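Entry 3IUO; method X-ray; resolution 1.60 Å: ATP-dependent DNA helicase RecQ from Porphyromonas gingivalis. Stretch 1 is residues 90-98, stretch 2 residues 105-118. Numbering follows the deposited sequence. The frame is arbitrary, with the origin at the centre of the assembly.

Stretch 1 90-98: TDSLEEAMQ
Stretch 2 105-118: SEEEIRLVRIKFLS

Residues 90-92 form an irregular lead-in (phi/psi -103/145, -85/3 and -51/135) to a helix spanning 93-98; S105 (-74/160) similarly precedes the helix 106-118. Both helices continue beyond these stretches. Their axes approach to 10.5 Å, with 128° between N-to-C directions, so they run obliquely against each other. CA-CA distances set the register: D91-R113 7.6 Å, L93-R110 7.3 Å, A96-I109 7.4 Å, M97-E106 7.1 Å.

Each helix start is capped by serine, which accepts from an amide that has no preceding turn to bond to. E95 N donates to S92 OG (2.9 Å, 167°), and E108 N to S105 OG (3.1 Å, 162°). S105 N returns a bond to E108 OE1 (3.0 Å), closing a reciprocal box, while S92 N donates to T90 OG1 (3.2 Å).

The polar link between the stretches is R113 with D91. An extended arginine (chi1-chi3 all t, chi4 -90°) sends NE to the carbonyl D91 O (2.7 Å, 154°), which lies at the guanidinium edge, near its plane. R113 NH2 donates to D91 OD1 (2.9 Å, 154°), a bond reinforced by charge as a salt bridge; D91 adopts chi1 p. One arginine thus satisfies both a backbone and a side-chain acceptor of the same residue. R113 NH1 and D91 OD2 find hydrogen bonds elsewhere in the structure.

Beyond this link the packing is largely apolar. I109 (m, t) points toward stretch 1, where its CG2 meets L93 CD1 (3.6 Å) and A96 CB (3.8 Å), and its CD1 meets M97 SE (3.8 Å). L93 (t, p) also brings CD2 within 3.8 Å of R110 CG. The selenomethionine M97 (m, m, m) places SE 3.9 Å from E106 CA. Together the stretches bury 472 Å².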

# COMPACT_ATOMS: atom_id res chain seq x y z
N THR B 90 -6.02 -0.62 1.93
CA THR B 90 -4.65 -0.49 1.42
C THR B 90 -4.30 0.97 1.22
O THR B 90 -5.15 1.75 0.83
CB THR B 90 -4.43 -1.26 0.09
OG1 THR B 90 -3.08 -1.05 -0.35
CG2 THR B 90 -5.38 -0.82 -1.00
N ASP B 91 -3.02 1.30 1.47
CA ASP B 91 -2.53 2.65 1.24
C ASP B 91 -2.09 2.91 -0.19
O ASP B 91 -1.65 4.01 -0.51
CB ASP B 91 -1.36 3.02 2.19
CG ASP B 91 -0.13 2.10 2.00
OD1 ASP B 91 0.48 2.11 0.91
OD2 ASP B 91 0.19 1.37 2.95
N SER B 92 -2.26 1.92 -1.06
CA SER B 92 -1.73 1.95 -2.42
C SER B 92 -2.09 3.22 -3.18
O SER B 92 -3.25 3.65 -3.15
CB SER B 92 -2.23 0.69 -3.13
OG SER B 92 -2.69 0.91 -4.44
N LEU B 93 -1.11 3.81 -3.89
CA LEU B 93 -1.41 4.98 -4.71
C LEU B 93 -2.37 4.62 -5.84
O LEU B 93 -3.26 5.39 -6.17
CB LEU B 93 -0.14 5.61 -5.31
CG LEU B 93 -0.32 6.89 -6.15
CD1 LEU B 93 -0.97 8.04 -5.38
CD2 LEU B 93 0.99 7.38 -6.79
N GLU B 94 -2.18 3.43 -6.43
CA GLU B 94 -3.06 2.94 -7.51
C GLU B 94 -4.52 2.90 -7.07
O GLU B 94 -5.41 3.37 -7.80
CB GLU B 94 -2.62 1.56 -8.03
CG GLU B 94 -3.43 1.08 -9.25
CD GLU B 94 -2.92 -0.23 -9.87
OE1 GLU B 94 -1.70 -0.49 -9.84
OE2 GLU B 94 -3.76 -0.99 -10.41
N GLU B 95 -4.77 2.36 -5.88
CA GLU B 95 -6.14 2.31 -5.38
C GLU B 95 -6.67 3.69 -5.05
O GLU B 95 -7.83 4.00 -5.35
CB GLU B 95 -6.24 1.37 -4.17
CG GLU B 95 -5.93 -0.08 -4.52
CD GLU B 95 -6.88 -0.70 -5.53
OE1 GLU B 95 -8.12 -0.52 -5.39
OE2 GLU B 95 -6.37 -1.40 -6.45
N ALA B 96 -5.80 4.54 -4.47
CA ALA B 96 -6.21 5.92 -4.16
C ALA B 96 -6.63 6.68 -5.42
O ALA B 96 -7.65 7.35 -5.43
CB ALA B 96 -5.08 6.68 -3.41
N MSE B 97 -5.83 6.54 -6.48
CA MSE B 97 -6.12 7.16 -7.80
C MSE B 97 -7.45 6.68 -8.40
O MSE B 97 -8.17 7.46 -9.03
CB MSE B 97 -4.97 6.90 -8.78
CG MSE B 97 -3.68 7.66 -8.54
SE MSE B 97 -3.93 9.54 -8.86
CE MSE B 97 -4.24 9.55 -10.81
N GLN B 98 -7.74 5.38 -8.24
CA GLN B 98 -8.99 4.79 -8.74
C GLN B 98 -10.16 5.42 -8.00
O GLN B 98 -11.19 5.75 -8.59
CB GLN B 98 -8.95 3.29 -8.50
CG GLN B 98 -10.09 2.48 -9.09
CD GLN B 98 -9.97 1.03 -8.71
OE1 GLN B 98 -9.46 0.21 -9.47
NE2 GLN B 98 -10.42 0.70 -7.49
N SER B 105 -5.41 15.57 -7.89
CA SER B 105 -4.25 15.24 -8.69
C SER B 105 -3.39 14.17 -8.00
O SER B 105 -3.47 13.96 -6.78
CB SER B 105 -3.40 16.48 -8.96
OG SER B 105 -2.73 16.93 -7.78
N GLU B 106 -2.56 13.52 -8.80
CA GLU B 106 -1.60 12.56 -8.27
C GLU B 106 -0.70 13.22 -7.23
O GLU B 106 -0.44 12.63 -6.17
CB GLU B 106 -0.76 11.98 -9.40
CG GLU B 106 0.13 10.82 -8.95
CD GLU B 106 0.85 10.14 -10.11
OE1 GLU B 106 1.97 9.63 -9.91
OE2 GLU B 106 0.29 10.11 -11.22
N GLU B 107 -0.22 14.43 -7.50
CA GLU B 107 0.61 15.13 -6.52
C GLU B 107 -0.08 15.44 -5.20
O GLU B 107 0.53 15.29 -4.12
CB GLU B 107 1.25 16.38 -7.12
CG GLU B 107 2.32 16.02 -8.12
CD GLU B 107 2.94 17.21 -8.79
OE1 GLU B 107 2.74 18.34 -8.31
OE2 GLU B 107 3.66 17.00 -9.79
N GLU B 108 -1.34 15.86 -5.26
CA GLU B 108 -2.08 16.11 -4.02
C GLU B 108 -2.20 14.84 -3.20
O GLU B 108 -1.97 14.85 -1.99
CB GLU B 108 -3.47 16.64 -4.31
CG GLU B 108 -3.52 18.08 -4.71
CD GLU B 108 -4.93 18.49 -5.09
OE1 GLU B 108 -5.49 17.92 -6.07
OE2 GLU B 108 -5.49 19.38 -4.41
N ILE B 109 -2.54 13.75 -3.88
CA ILE B 109 -2.77 12.46 -3.25
C ILE B 109 -1.47 11.92 -2.68
O ILE B 109 -1.45 11.44 -1.53
CB ILE B 109 -3.41 11.45 -4.22
CG1 ILE B 109 -4.84 11.88 -4.56
CG2 ILE B 109 -3.42 10.05 -3.58
CD1 ILE B 109 -5.44 11.11 -5.73
N ARG B 110 -0.38 12.02 -3.45
CA ARG B 110 0.93 11.61 -2.94
C ARG B 110 1.36 12.37 -1.68
O ARG B 110 1.89 11.77 -0.73
CB ARG B 110 2.02 11.70 -4.00
CG ARG B 110 1.81 10.68 -5.08
CD ARG B 110 2.80 10.88 -6.21
NE ARG B 110 4.13 10.39 -5.86
CZ ARG B 110 5.21 10.53 -6.63
NH1 ARG B 110 5.13 11.19 -7.78
NH2 ARG B 110 6.36 10.01 -6.26
N LEU B 111 1.17 13.70 -1.65
CA LEU B 111 1.51 14.51 -0.49
C LEU B 111 0.74 14.07 0.76
O LEU B 111 1.32 13.94 1.84
CB LEU B 111 1.25 16.00 -0.76
CG LEU B 111 2.34 16.65 -1.63
CD1 LEU B 111 1.89 18.07 -2.09
CD2 LEU B 111 3.70 16.78 -0.90
N VAL B 112 -0.57 13.88 0.62
CA VAL B 112 -1.36 13.56 1.79
C VAL B 112 -1.02 12.14 2.24
O VAL B 112 -1.03 11.89 3.44
CB VAL B 112 -2.87 13.73 1.56
CG1 VAL B 112 -3.68 13.38 2.81
CG2 VAL B 112 -3.13 15.17 1.18
N ARG B 113 -0.73 11.26 1.28
CA ARG B 113 -0.36 9.88 1.60
C ARG B 113 0.95 9.86 2.42
O ARG B 113 1.07 9.09 3.37
CB ARG B 113 -0.23 9.09 0.30
CG ARG B 113 0.18 7.63 0.47
CD ARG B 113 0.16 6.88 -0.84
NE ARG B 113 0.64 5.50 -0.66
CZ ARG B 113 1.91 5.15 -0.77
NH1 ARG B 113 2.83 6.07 -1.04
NH2 ARG B 113 2.25 3.88 -0.58
N ILE B 114 1.91 10.70 2.06
CA ILE B 114 3.16 10.85 2.87
C ILE B 114 2.82 11.24 4.30
O ILE B 114 3.31 10.62 5.26
CB ILE B 114 4.14 11.86 2.23
CG1 ILE B 114 4.75 11.22 0.96
CG2 ILE B 114 5.21 12.35 3.21
CD1 ILE B 114 5.25 12.26 -0.03
N LYS B 115 1.97 12.26 4.45
CA LYS B 115 1.56 12.73 5.77
C LYS B 115 0.92 11.57 6.57
O LYS B 115 1.26 11.31 7.73
CB LYS B 115 0.56 13.86 5.58
CG LYS B 115 -0.12 14.30 6.87
CD LYS B 115 -1.07 15.42 6.57
CE LYS B 115 -2.08 15.63 7.70
NZ LYS B 115 -1.42 16.13 8.96
N PHE B 116 -0.01 10.89 5.93
CA PHE B 116 -0.73 9.82 6.60
C PHE B 116 0.18 8.66 7.00
O PHE B 116 0.10 8.18 8.14
CB PHE B 116 -1.85 9.31 5.68
CG PHE B 116 -2.58 8.12 6.21
CD1 PHE B 116 -3.60 8.26 7.15
CD2 PHE B 116 -2.23 6.87 5.77
CE1 PHE B 116 -4.29 7.15 7.63
CE2 PHE B 116 -2.90 5.74 6.25
CZ PHE B 116 -3.92 5.89 7.18
N LEU B 117 0.99 8.16 6.06
CA LEU B 117 1.88 7.02 6.39
C LEU B 117 2.85 7.35 7.50
O LEU B 117 3.09 6.50 8.40
CB LEU B 117 2.66 6.56 5.16
CG LEU B 117 1.82 5.94 4.06
CD1 LEU B 117 2.71 5.66 2.85
CD2 LEU B 117 1.03 4.68 4.50
N SER B 118 3.42 8.55 7.43
CA SER B 118 4.37 8.97 8.48
C SER B 118 3.66 9.01 9.84
O SER B 118 4.15 8.46 10.85
CB SER B 118 4.96 10.33 8.17
OG SER B 118 5.87 10.70 9.17